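Local coordinates for E3 SUMO-protein ligase SIZ1 (Saccharomyces cerevisiae, PDB 3I2D) that acts as an E3 ligase that promotes SUMO attachment to septins and PCNA, using a zinc-binding SP-RING-type module to engage UBC9, at residues S71-I76 and W278-Q283; P142-L145 and V150-K153; I220-T225 and V309-Q314. All coordinates share one frame; numbering follows the deposited sequence.

Interaction 1 of 3, residues S71-I76 and W278-Q283; sequences SPFYKI and WFLHSQ
The ring of F73 reaches the helix 278-283 with its outer end, and the atoms it meets there, L280 O and the carbonyl carbon of Q283, approach it obliquely. L280 O lies 3.2 Å from F73 CZ, while F73 CE1 is 3.8 Å from Q283 C and 4.0 Å from Q283 CB. Two other rings have one face occupied from within their own segment: Q283 CG lies over the F279 ring, offset toward its rim, and S71 CB over that of Y74. The ring of F73 and the amide of Q283 are 28° apart in plane, but the amide itself is engaged by a nearby loop. The Q283 chain bends at chi2 (-48°) and carries its end off the phenyl group, so that OE1 accepts hydrogen bonds from the backbone N of T288 and W289. Besides L280 O, F73 meets the aliphatic base of Q283 and, more distantly, a methyl of L280, with F73 CZ to L280 CD2 4.5 Å. The phenyl group leaves a type I turn, S71 to Y74, within which F73 N makes a weak hydrogen bond to S71 OG. L210 of helix 207-215 touches both F73 and L280, which are buried. This is an interdomain seam: a turn at the start of a PINIT strand sets one aromatic residue against the central helix of the RING-type fold.

Interaction 2 of 3, residues P142-L145 and V150-K153; sequences PNEL and VQIK
A beta hairpin, strands 143-147 and 150-151, brings L145 and I152 together at the margin of a PINIT-domain sheet. Their backbones are joined by I152 N donating to L145 O over 2.9 Å, nearly straight at 169°, with the donor tilted 27° from the carbonyl plane. The same oxygen also receives a CA-H...O contact from Q151 CA at 3.3 Å. On one side of the hairpin L145 CD2 meets I152 CD1 at 4.1 Å; V184 and L186 of strand 182-191 continue this apolar layer under L145. The other side is polar. E144, extended with CG anti to the backbone N (chi1 176°), crosses Q151 at about a right angle, and Q151 NE2 gives OE1 of E144 a weak, bent bond. The other carboxylate oxygen of E144, OE2, forms a salt bridge with NE of R146, the firmer partner, so the carboxylate spans both. With an alanine in place of E144, R146 would probably lose its carboxylate mate and the Q151 amide would be likely to turn more freely. It is an antiparallel beta hairpin whose short second strand, 150-151, is the outermost of the sheet within this chain.

Interaction 3 of 3, residues I220-T225 and V309-Q314; sequences IIKQAT and VDDILQ
K222 and D311 bridge two helical segments whose backbones stay well apart: the closest CA pair, K222 and V309, is separated by 8.5 Å. The segment 220-225 enters its helix at I221, which holds the N-cap position, and K222 begins the first turn. The bonds from A224 N and T225 N to I221 O are both weak. The segment 309-314 is the end of the opposing helix; L313 N bonds to V309 O and Q314 N to D310 O before Q314 leaves helical geometry.

Across this gap the two charged side chains do all the touching. K222 runs out extended at first and then bends at chi3 (63°), a kink that brings its end nearer D311. The meeting is at about a right angle, and a single carboxylate oxygen, OD2 of D311, takes it. That oxygen lies beside the lysine chain, 3.3 Å from K222 CD and 3.5 Å from K222 CE, and is also 3.5 Å from K222 NZ in a long salt bridge. The ion pair is therefore side-on, without a directed hydrogen bond. A lysine at a helix start and an aspartate near a helix end would each probably be disfavoured by the helix dipole, and their pairing may offset part of that cost.

Around the bridge, K222 also lies against E307 and F308, and T225 against F308, so helix 222-234 rests on the start of helix 307-313. I220 makes backbone hydrogen bonds with I305 of strand 303-305 and with E307, where helix 307-313 begins. Helix 307-313 is also touched by P262 of strand 262-265, which meets V309, D310 and L313, and by V323 and L325 of strand 322-326, which meet I312.

In the fold
Read from the N terminus, the chain first lays down residues 71-76 at the start of the PINIT strands. Interaction 2 then closes a short local loop, a hairpin wholly within that domain. Residues 220-225 follow, at the start of helix 222-234, and later the helix 276-285 of the SP-RING-type finger returns to 71-76, completing interaction 1 across 201 intervening residues. That long loop thus encloses interaction 2. Interaction 3 closes last, when 309-314 meets 220-225, and it crosses interaction 1 because their segments alternate. Interactions 2 and 3 are in series, their centres about 50 Å apart on opposite sides of the chain's centre, while interaction 1 ties the two domains between them.

Interaction 1 of 3, residues S71-I76 and W278-Q283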
ATOM      1  N   SER A  71       1.867  -4.335   0.762  1.00 47.40           N
ATOM      2  CA  SER A  71       1.252  -3.109   0.315  1.00 43.19           C
ATOM      3  C   SER A  71       0.779  -3.443  -1.082  1.00 48.26           C
ATOM      4  O   SER A  71       1.476  -4.126  -1.836  1.00 47.19           O
ATOM      5  CB  SER A  71       2.270  -1.988   0.232  1.00 45.63           C
ATOM      6  OG  SER A  71       1.672  -0.832  -0.323  1.00 55.20           O
ATOM      7  N   PRO A  72      -0.421  -2.993  -1.445  1.00 51.64           N
ATOM      8  CA  PRO A  72      -0.897  -3.296  -2.792  1.00 48.80           C
ATOM      9  C   PRO A  72      -0.173  -2.464  -3.849  1.00 49.05           C
ATOM     10  O   PRO A  72      -0.429  -2.633  -5.044  1.00 56.73           O
ATOM     11  CB  PRO A  72      -2.383  -2.966  -2.710  1.00 46.24           C
ATOM     12  CG  PRO A  72      -2.407  -1.829  -1.732  1.00 43.03           C
ATOM     13  CD  PRO A  72      -1.457  -2.302  -0.659  1.00 52.06           C
ATOM     14  N   PHE A  73       0.739  -1.588  -3.417  1.00 47.09           N
ATOM     15  CA  PHE A  73       1.479  -0.725  -4.347  1.00 52.33           C
ATOM     16  C   PHE A  73       2.787  -1.276  -4.902  1.00 52.67           C
ATOM     17  O   PHE A  73       3.407  -0.668  -5.772  1.00 52.49           O
ATOM     18  CB  PHE A  73       1.708   0.660  -3.731  1.00 42.69           C
ATOM     19  CG  PHE A  73       0.452   1.446  -3.586  1.00 51.04           C
ATOM     20  CD1 PHE A  73      -0.098   1.686  -2.329  1.00 47.55           C
ATOM     21  CD2 PHE A  73      -0.231   1.885  -4.714  1.00 45.66           C
ATOM     22  CE1 PHE A  73      -1.308   2.343  -2.197  1.00 48.90           C
ATOM     23  CE2 PHE A  73      -1.448   2.546  -4.595  1.00 46.51           C
ATOM     24  CZ  PHE A  73      -1.988   2.777  -3.334  1.00 49.16           C
ATOM     25  N   TYR A  74       3.222  -2.412  -4.384  1.00 50.97           N
ATOM     26  CA  TYR A  74       4.410  -3.044  -4.914  1.00 48.32           C
ATOM     27  C   TYR A  74       4.306  -4.531  -4.608  1.00 50.39           C
ATOM     28  O   TYR A  74       3.669  -4.935  -3.635  1.00 55.50           O
ATOM     29  CB  TYR A  74       5.679  -2.399  -4.356  1.00 44.02           C
ATOM     30  CG  TYR A  74       5.844  -2.423  -2.855  1.00 54.89           C
ATOM     31  CD1 TYR A  74       6.065  -3.624  -2.174  1.00 56.24           C
ATOM     32  CD2 TYR A  74       5.853  -1.235  -2.120  1.00 50.11           C
ATOM     33  CE1 TYR A  74       6.294  -3.644  -0.803  1.00 55.07           C
ATOM     34  CE2 TYR A  74       6.078  -1.243  -0.753  1.00 52.23           C
ATOM     35  CZ  TYR A  74       6.296  -2.451  -0.098  1.00 58.89           C
ATOM     36  OH  TYR A  74       6.487  -2.471   1.265  1.00 63.58           O
ATOM     37  N   LYS A  75       4.894  -5.350  -5.465  1.00 47.81           N
ATOM     38  CA  LYS A  75       4.819  -6.787  -5.295  1.00 53.77           C
ATOM     39  C   LYS A  75       6.219  -7.373  -5.334  1.00 53.77           C
ATOM     40  O   LYS A  75       6.957  -7.174  -6.306  1.00 49.89           O
ATOM     41  CB  LYS A  75       3.958  -7.370  -6.419  1.00 61.33           C
ATOM     42  CG  LYS A  75       3.397  -8.759  -6.178  1.00 70.73           C
ATOM     43  CD  LYS A  75       2.363  -9.113  -7.248  1.00 75.52           C
ATOM     44  CE  LYS A  75       1.249  -8.057  -7.299  1.00 79.36           C
ATOM     45  NZ  LYS A  75       0.151  -8.346  -8.277  1.00 72.04           N
ATOM     46  N   ILE A  76       6.590  -8.078  -4.267  1.00 53.64           N
ATOM     47  CA  ILE A  76       7.907  -8.693  -4.192  1.00 55.86           C
ATOM     48  C   ILE A  76       7.933  -9.820  -5.219  1.00 57.55           C
ATOM     49  O   ILE A  76       7.149 -10.769  -5.140  1.00 58.42           O
ATOM     50  CB  ILE A  76       8.177  -9.230  -2.780  1.00 54.46           C
ATOM     51  CG1 ILE A  76       8.335  -8.054  -1.819  1.00 55.11           C
ATOM     52  CG2 ILE A  76       9.415 -10.088  -2.776  1.00 55.18           C
ATOM     53  CD1 ILE A  76       8.545  -8.465  -0.376  1.00 63.25           C
ATOM     54  N   TRP A 278      -8.838   8.896  -6.366  1.00 36.20           N
ATOM     55  CA  TRP A 278      -8.169   9.760  -5.411  1.00 41.16           C
ATOM     56  C   TRP A 278      -7.851   8.984  -4.159  1.00 45.48           C
ATOM     57  O   TRP A 278      -6.777   9.135  -3.589  1.00 50.10           O
ATOM     58  CB  TRP A 278      -9.009  10.990  -5.057  1.00 41.70           C
ATOM     59  CG  TRP A 278      -8.940  12.083  -6.100  1.00 49.12           C
ATOM     60  CD1 TRP A 278      -9.748  12.233  -7.185  1.00 47.32           C
ATOM     61  CD2 TRP A 278      -7.995  13.160  -6.155  1.00 55.37           C
ATOM     62  NE1 TRP A 278      -9.373  13.335  -7.917  1.00 47.91           N
ATOM     63  CE2 TRP A 278      -8.299  13.924  -7.308  1.00 55.68           C
ATOM     64  CE3 TRP A 278      -6.922  13.555  -5.344  1.00 47.01           C
ATOM     65  CZ2 TRP A 278      -7.569  15.063  -7.672  1.00 54.68           C
ATOM     66  CZ3 TRP A 278      -6.197  14.687  -5.704  1.00 56.66           C
ATOM     67  CH2 TRP A 278      -6.525  15.429  -6.860  1.00 55.23           C
ATOM     68  N   PHE A 279      -8.776   8.145  -3.721  1.00 41.63           N
ATOM     69  CA  PHE A 279      -8.507   7.369  -2.535  1.00 43.75           C
ATOM     70  C   PHE A 279      -7.180   6.611  -2.687  1.00 47.74           C
ATOM     71  O   PHE A 279      -6.355   6.580  -1.768  1.00 51.14           O
ATOM     72  CB  PHE A 279      -9.633   6.373  -2.290  1.00 40.09           C
ATOM     73  CG  PHE A 279      -9.395   5.478  -1.114  1.00 38.54           C
ATOM     74  CD1 PHE A 279      -9.481   5.973   0.181  1.00 41.83           C
ATOM     75  CD2 PHE A 279      -9.070   4.137  -1.298  1.00 40.97           C
ATOM     76  CE1 PHE A 279      -9.251   5.139   1.291  1.00 41.94           C
ATOM     77  CE2 PHE A 279      -8.836   3.293  -0.201  1.00 46.68           C
ATOM     78  CZ  PHE A 279      -8.927   3.799   1.097  1.00 40.54           C
ATOM     79  N   LEU A 280      -6.975   6.014  -3.858  1.00 48.62           N
ATOM     80  CA  LEU A 280      -5.784   5.215  -4.127  1.00 45.73           C
ATOM     81  C   LEU A 280      -4.510   6.022  -4.285  1.00 49.42           C
ATOM     82  O   LEU A 280      -3.431   5.534  -3.964  1.00 54.12           O
ATOM     83  CB  LEU A 280      -6.027   4.339  -5.357  1.00 47.72           C
ATOM     84  CG  LEU A 280      -7.007   3.191  -5.115  1.00 43.80           C
ATOM     85  CD1 LEU A 280      -7.589   2.701  -6.427  1.00 48.58           C
ATOM     86  CD2 LEU A 280      -6.284   2.071  -4.399  1.00 49.71           C
ATOM     87  N   HIS A 281      -4.633   7.246  -4.789  1.00 49.31           N
ATOM     88  CA  HIS A 281      -3.480   8.131  -4.941  1.00 45.37           C
ATOM     89  C   HIS A 281      -3.143   8.697  -3.569  1.00 42.86           C
ATOM     90  O   HIS A 281      -2.007   9.037  -3.298  1.00 48.94           O
ATOM     91  CB  HIS A 281      -3.792   9.266  -5.917  1.00 41.98           C
ATOM     92  CG  HIS A 281      -3.406   8.956  -7.329  1.00 50.89           C
ATOM     93  ND1 HIS A 281      -2.110   9.058  -7.780  1.00 47.78           N
ATOM     94  CD2 HIS A 281      -4.134   8.479  -8.367  1.00 53.94           C
ATOM     95  CE1 HIS A 281      -2.052   8.653  -9.038  1.00 57.26           C
ATOM     96  NE2 HIS A 281      -3.265   8.296  -9.418  1.00 52.13           N
ATOM     97  N   SER A 282      -4.153   8.795  -2.711  1.00 43.51           N
ATOM     98  CA  SER A 282      -3.984   9.276  -1.353  1.00 38.82           C
ATOM     99  C   SER A 282      -3.314   8.182  -0.512  1.00 44.59           C
ATOM    100  O   SER A 282      -2.414   8.457   0.268  1.00 46.19           O
ATOM    101  CB  SER A 282      -5.333   9.601  -0.743  1.00 39.31           C
ATOM    102  OG  SER A 282      -5.137  10.138   0.545  1.00 46.98           O
ATOM    103  N   GLN A 283      -3.758   6.941  -0.672  1.00 44.56           N
ATOM    104  CA  GLN A 283      -3.163   5.838   0.073  1.00 48.83           C
ATOM    105  C   GLN A 283      -1.691   5.633  -0.308  1.00 47.95           C
ATOM    106  O   GLN A 283      -0.859   5.312   0.543  1.00 45.70           O
ATOM    107  CB  GLN A 283      -3.952   4.531  -0.160  1.00 39.12           C
ATOM    108  CG  GLN A 283      -5.330   4.533   0.464  1.00 40.95           C
ATOM    109  CD  GLN A 283      -5.300   5.009   1.910  1.00 50.98           C
ATOM    110  OE1 GLN A 283      -4.632   4.422   2.751  1.00 51.72           O
ATOM    111  NE2 GLN A 283      -6.021   6.086   2.197  1.00 53.21           N
TER

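Interaction 2 of 3, residues P142-L145 and V150-K153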
ATOM      1  N   PRO A 142      20.155   5.321  14.491  1.00 50.70           N
ATOM      2  CA  PRO A 142      20.402   6.007  13.217  1.00 52.37           C
ATOM      3  C   PRO A 142      21.108   5.082  12.215  1.00 53.81           C
ATOM      4  O   PRO A 142      21.707   4.068  12.596  1.00 55.61           O
ATOM      5  CB  PRO A 142      21.298   7.164  13.633  1.00 49.89           C
ATOM      6  CG  PRO A 142      22.194   6.471  14.678  1.00 48.15           C
ATOM      7  CD  PRO A 142      21.208   5.629  15.480  1.00 41.81           C
ATOM      8  N   ASN A 143      21.045   5.424  10.936  1.00 51.61           N
ATOM      9  CA  ASN A 143      21.716   4.606   9.940  1.00 45.78           C
ATOM     10  C   ASN A 143      22.073   5.414   8.716  1.00 42.28           C
ATOM     11  O   ASN A 143      21.587   6.521   8.514  1.00 44.99           O
ATOM     12  CB  ASN A 143      20.840   3.410   9.538  1.00 48.21           C
ATOM     13  CG  ASN A 143      19.734   3.778   8.544  1.00 46.14           C
ATOM     14  OD1 ASN A 143      20.008   4.201   7.429  1.00 51.37           O
ATOM     15  ND2 ASN A 143      18.481   3.592   8.947  1.00 36.79           N
ATOM     16  N   GLU A 144      22.967   4.867   7.919  1.00 45.59           N
ATOM     17  CA  GLU A 144      23.354   5.501   6.679  1.00 50.47           C
ATOM     18  C   GLU A 144      23.521   4.397   5.667  1.00 50.04           C
ATOM     19  O   GLU A 144      24.344   3.503   5.848  1.00 48.73           O
ATOM     20  CB  GLU A 144      24.656   6.263   6.804  1.00 50.85           C
ATOM     21  CG  GLU A 144      25.059   6.832   5.468  1.00 64.76           C
ATOM     22  CD  GLU A 144      26.144   7.861   5.581  1.00 78.05           C
ATOM     23  OE1 GLU A 144      25.911   8.877   6.284  1.00 79.62           O
ATOM     24  OE2 GLU A 144      27.222   7.648   4.969  1.00 81.02           O
ATOM     25  N   LEU A 145      22.718   4.455   4.611  1.00 48.00           N
ATOM     26  CA  LEU A 145      22.767   3.445   3.565  1.00 48.78           C
ATOM     27  C   LEU A 145      23.460   3.993   2.327  1.00 52.84           C
ATOM     28  O   LEU A 145      23.181   5.112   1.876  1.00 45.50           O
ATOM     29  CB  LEU A 145      21.354   2.996   3.201  1.00 42.18           C
ATOM     30  CG  LEU A 145      21.230   1.855   2.197  1.00 44.10           C
ATOM     31  CD1 LEU A 145      21.796   0.563   2.777  1.00 39.70           C
ATOM     32  CD2 LEU A 145      19.773   1.683   1.851  1.00 39.75           C
ATOM     33  N   VAL A 150      27.368   5.747  -2.960  1.00 74.68           N
ATOM     34  CA  VAL A 150      26.431   6.878  -2.940  1.00 74.38           C
ATOM     35  C   VAL A 150      25.403   6.698  -1.821  1.00 77.27           C
ATOM     36  O   VAL A 150      24.840   5.609  -1.649  1.00 73.37           O
ATOM     37  CB  VAL A 150      25.642   7.014  -4.265  1.00 73.55           C
ATOM     38  CG1 VAL A 150      24.900   8.347  -4.291  1.00 63.68           C
ATOM     39  CG2 VAL A 150      26.575   6.891  -5.448  1.00 75.00           C
ATOM     40  N   GLN A 151      25.151   7.764  -1.065  1.00 78.93           N
ATOM     41  CA  GLN A 151      24.183   7.684   0.021  1.00 80.32           C
ATOM     42  C   GLN A 151      22.768   7.741  -0.521  1.00 78.87           C
ATOM     43  O   GLN A 151      22.422   8.627  -1.294  1.00 79.37           O
ATOM     44  CB  GLN A 151      24.360   8.814   1.032  1.00 79.25           C
ATOM     45  CG  GLN A 151      23.566   8.546   2.310  1.00 87.02           C
ATOM     46  CD  GLN A 151      23.360   9.776   3.169  1.00 90.74           C
ATOM     47  OE1 GLN A 151      22.523  10.627   2.864  1.00 88.28           O
ATOM     48  NE2 GLN A 151      24.129   9.878   4.248  1.00 91.70           N
ATOM     49  N   ILE A 152      21.951   6.792  -0.085  1.00 78.27           N
ATOM     50  CA  ILE A 152      20.567   6.687  -0.515  1.00 71.21           C
ATOM     51  C   ILE A 152      19.584   7.377   0.432  1.00 75.38           C
ATOM     52  O   ILE A 152      19.345   6.911   1.545  1.00 72.38           O
ATOM     53  CB  ILE A 152      20.193   5.209  -0.657  1.00 62.67           C
ATOM     54  CG1 ILE A 152      21.006   4.600  -1.792  1.00 57.02           C
ATOM     55  CG2 ILE A 152      18.710   5.051  -0.890  1.00 58.13           C
ATOM     56  CD1 ILE A 152      20.939   3.109  -1.821  1.00 61.08           C
ATOM     57  N   LYS A 153      19.027   8.495  -0.028  1.00 84.68           N
ATOM     58  CA  LYS A 153      18.047   9.263   0.736  1.00 93.51           C
ATOM     59  C   LYS A 153      16.865   8.330   0.958  1.00 97.19           C
ATOM     60  O   LYS A 153      16.563   7.509   0.096  1.00102.78           O
ATOM     61  CB  LYS A 153      17.606  10.490  -0.078  1.00 96.92           C
ATOM     62  CG  LYS A 153      16.582  11.405   0.602  1.00103.32           C
ATOM     63  CD  LYS A 153      16.321  12.655  -0.247  1.00101.22           C
ATOM     64  CE  LYS A 153      15.302  13.581   0.402  1.00101.28           C
ATOM     65  NZ  LYS A 153      15.084  14.814  -0.405  1.00 96.25           N
TER

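Interaction 3 of 3, residues I220-T225 and V309-Q314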
ATOM      1  N   ILE A 220     -21.810  -2.238  -6.031  1.00 50.41           N
ATOM      2  CA  ILE A 220     -22.782  -2.274  -4.957  1.00 52.67           C
ATOM      3  C   ILE A 220     -24.033  -1.900  -5.734  1.00 56.45           C
ATOM      4  O   ILE A 220     -24.226  -0.744  -6.111  1.00 45.54           O
ATOM      5  CB  ILE A 220     -22.452  -1.210  -3.886  1.00 57.31           C
ATOM      6  CG1 ILE A 220     -21.083  -1.510  -3.280  1.00 53.26           C
ATOM      7  CG2 ILE A 220     -23.504  -1.194  -2.787  1.00 50.77           C
ATOM      8  CD1 ILE A 220     -20.564  -0.395  -2.414  1.00 60.37           C
ATOM      9  N   ILE A 221     -24.865  -2.902  -5.992  1.00 59.88           N
ATOM     10  CA  ILE A 221     -26.072  -2.725  -6.785  1.00 63.35           C
ATOM     11  C   ILE A 221     -27.085  -1.764  -6.176  1.00 66.99           C
ATOM     12  O   ILE A 221     -27.161  -1.605  -4.954  1.00 65.98           O
ATOM     13  CB  ILE A 221     -26.720  -4.112  -7.089  1.00 60.65           C
ATOM     14  CG1 ILE A 221     -27.283  -4.744  -5.818  1.00 61.77           C
ATOM     15  CG2 ILE A 221     -25.652  -5.056  -7.646  1.00 54.76           C
ATOM     16  CD1 ILE A 221     -27.780  -6.173  -6.013  1.00 59.54           C
ATOM     17  N   LYS A 222     -27.856  -1.119  -7.048  1.00 65.46           N
ATOM     18  CA  LYS A 222     -28.859  -0.148  -6.636  1.00 66.52           C
ATOM     19  C   LYS A 222     -29.834  -0.654  -5.575  1.00 68.20           C
ATOM     20  O   LYS A 222     -30.188   0.076  -4.652  1.00 68.33           O
ATOM     21  CB  LYS A 222     -29.634   0.337  -7.861  1.00 73.49           C
ATOM     22  CG  LYS A 222     -28.746   0.804  -9.009  1.00 78.26           C
ATOM     23  CD  LYS A 222     -29.569   1.295 -10.177  1.00 78.29           C
ATOM     24  CE  LYS A 222     -30.388   2.505  -9.777  1.00 86.52           C
ATOM     25  NZ  LYS A 222     -31.347   2.909 -10.849  1.00 97.19           N
ATOM     26  N   GLN A 223     -30.283  -1.897  -5.701  1.00 69.13           N
ATOM     27  CA  GLN A 223     -31.217  -2.431  -4.719  1.00 67.30           C
ATOM     28  C   GLN A 223     -30.680  -2.241  -3.311  1.00 65.86           C
ATOM     29  O   GLN A 223     -31.416  -1.815  -2.425  1.00 69.56           O
ATOM     30  CB  GLN A 223     -31.501  -3.915  -4.976  1.00 70.80           C
ATOM     31  CG  GLN A 223     -32.527  -4.193  -6.082  1.00 77.57           C
ATOM     32  CD  GLN A 223     -32.084  -3.692  -7.456  1.00 83.76           C
ATOM     33  OE1 GLN A 223     -30.918  -3.836  -7.845  1.00 87.78           O
ATOM     34  NE2 GLN A 223     -33.018  -3.117  -8.203  1.00 77.08           N
ATOM     35  N   ALA A 224     -29.399  -2.546  -3.108  1.00 62.74           N
ATOM     36  CA  ALA A 224     -28.759  -2.403  -1.792  1.00 57.75           C
ATOM     37  C   ALA A 224     -28.846  -0.960  -1.295  1.00 57.38           C
ATOM     38  O   ALA A 224     -29.307  -0.689  -0.185  1.00 54.27           O
ATOM     39  CB  ALA A 224     -27.283  -2.840  -1.866  1.00 49.50           C
ATOM     40  N   THR A 225     -28.396  -0.031  -2.126  1.00 56.40           N
ATOM     41  CA  THR A 225     -28.427   1.372  -1.762  1.00 55.33           C
ATOM     42  C   THR A 225     -29.839   1.835  -1.418  1.00 57.24           C
ATOM     43  O   THR A 225     -30.028   2.635  -0.495  1.00 54.56           O
ATOM     44  CB  THR A 225     -27.860   2.242  -2.902  1.00 55.95           C
ATOM     45  OG1 THR A 225     -26.477   1.924  -3.096  1.00 57.79           O
ATOM     46  CG2 THR A 225     -27.996   3.720  -2.570  1.00 56.66           C
ATOM     47  N   VAL A 309     -24.827   5.619  -7.126  1.00 59.83           N
ATOM     48  CA  VAL A 309     -24.153   6.904  -7.283  1.00 55.67           C
ATOM     49  C   VAL A 309     -23.540   7.074  -8.671  1.00 56.88           C
ATOM     50  O   VAL A 309     -23.538   8.176  -9.226  1.00 54.12           O
ATOM     51  CB  VAL A 309     -23.055   7.098  -6.205  1.00 56.53           C
ATOM     52  CG1 VAL A 309     -22.382   8.445  -6.391  1.00 54.83           C
ATOM     53  CG2 VAL A 309     -23.662   7.033  -4.825  1.00 48.31           C
ATOM     54  N   ASP A 310     -23.018   5.987  -9.231  1.00 54.79           N
ATOM     55  CA  ASP A 310     -22.432   6.037 -10.561  1.00 55.89           C
ATOM     56  C   ASP A 310     -23.519   6.471 -11.544  1.00 62.39           C
ATOM     57  O   ASP A 310     -23.280   7.316 -12.407  1.00 63.97           O
ATOM     58  CB  ASP A 310     -21.900   4.666 -10.960  1.00 59.81           C
ATOM     59  CG  ASP A 310     -20.840   4.746 -12.040  1.00 68.48           C
ATOM     60  OD1 ASP A 310     -20.421   3.680 -12.548  1.00 69.68           O
ATOM     61  OD2 ASP A 310     -20.412   5.872 -12.372  1.00 75.79           O
ATOM     62  N   ASP A 311     -24.714   5.896 -11.407  1.00 65.33           N
ATOM     63  CA  ASP A 311     -25.837   6.237 -12.280  1.00 67.24           C
ATOM     64  C   ASP A 311     -26.137   7.736 -12.251  1.00 68.52           C
ATOM     65  O   ASP A 311     -26.154   8.393 -13.291  1.00 67.10           O
ATOM     66  CB  ASP A 311     -27.092   5.460 -11.868  1.00 72.54           C
ATOM     67  CG  ASP A 311     -27.135   4.055 -12.452  1.00 80.65           C
ATOM     68  OD1 ASP A 311     -26.115   3.634 -13.056  1.00 78.30           O
ATOM     69  OD2 ASP A 311     -28.189   3.379 -12.303  1.00 73.11           O
ATOM     70  N   ILE A 312     -26.376   8.278 -11.061  1.00 63.19           N
ATOM     71  CA  ILE A 312     -26.671   9.701 -10.943  1.00 63.29           C
ATOM     72  C   ILE A 312     -25.541  10.522 -11.569  1.00 67.80           C
ATOM     73  O   ILE A 312     -25.777  11.473 -12.306  1.00 68.70           O
ATOM     74  CB  ILE A 312     -26.826  10.121  -9.455  1.00 60.65           C
ATOM     75  CG1 ILE A 312     -27.908   9.269  -8.787  1.00 54.12           C
ATOM     76  CG2 ILE A 312     -27.179  11.609  -9.356  1.00 54.32           C
ATOM     77  CD1 ILE A 312     -28.147   9.623  -7.343  1.00 48.65           C
ATOM     78  N   LEU A 313     -24.308  10.129 -11.280  1.00 70.77           N
ATOM     79  CA  LEU A 313     -23.126  10.831 -11.770  1.00 68.14           C
ATOM     80  C   LEU A 313     -23.013  10.840 -13.289  1.00 68.62           C
ATOM     81  O   LEU A 313     -22.625  11.840 -13.892  1.00 63.26           O
ATOM     82  CB  LEU A 313     -21.883  10.189 -11.153  1.00 61.26           C
ATOM     83  CG  LEU A 313     -20.834  11.076 -10.486  1.00 57.81           C
ATOM     84  CD1 LEU A 313     -21.456  12.169  -9.626  1.00 55.47           C
ATOM     85  CD2 LEU A 313     -19.951  10.172  -9.654  1.00 67.96           C
ATOM     86  N   GLN A 314     -23.361   9.714 -13.899  1.00 73.99           N
ATOM     87  CA  GLN A 314     -23.291   9.566 -15.346  1.00 79.43           C
ATOM     88  C   GLN A 314     -24.558  10.085 -16.011  1.00 79.45           C
ATOM     89  O   GLN A 314     -24.757   9.878 -17.205  1.00 86.53           O
ATOM     90  CB  GLN A 314     -23.094   8.088 -15.707  1.00 82.53           C
ATOM     91  CG  GLN A 314     -22.072   7.845 -16.799  1.00 89.69           C
ATOM     92  CD  GLN A 314     -20.673   8.288 -16.393  1.00 92.99           C
ATOM     93  OE1 GLN A 314     -20.444   9.458 -16.080  1.00 92.03           O
ATOM     94  NE2 GLN A 314     -19.729   7.350 -16.402  1.00 93.10           N
TER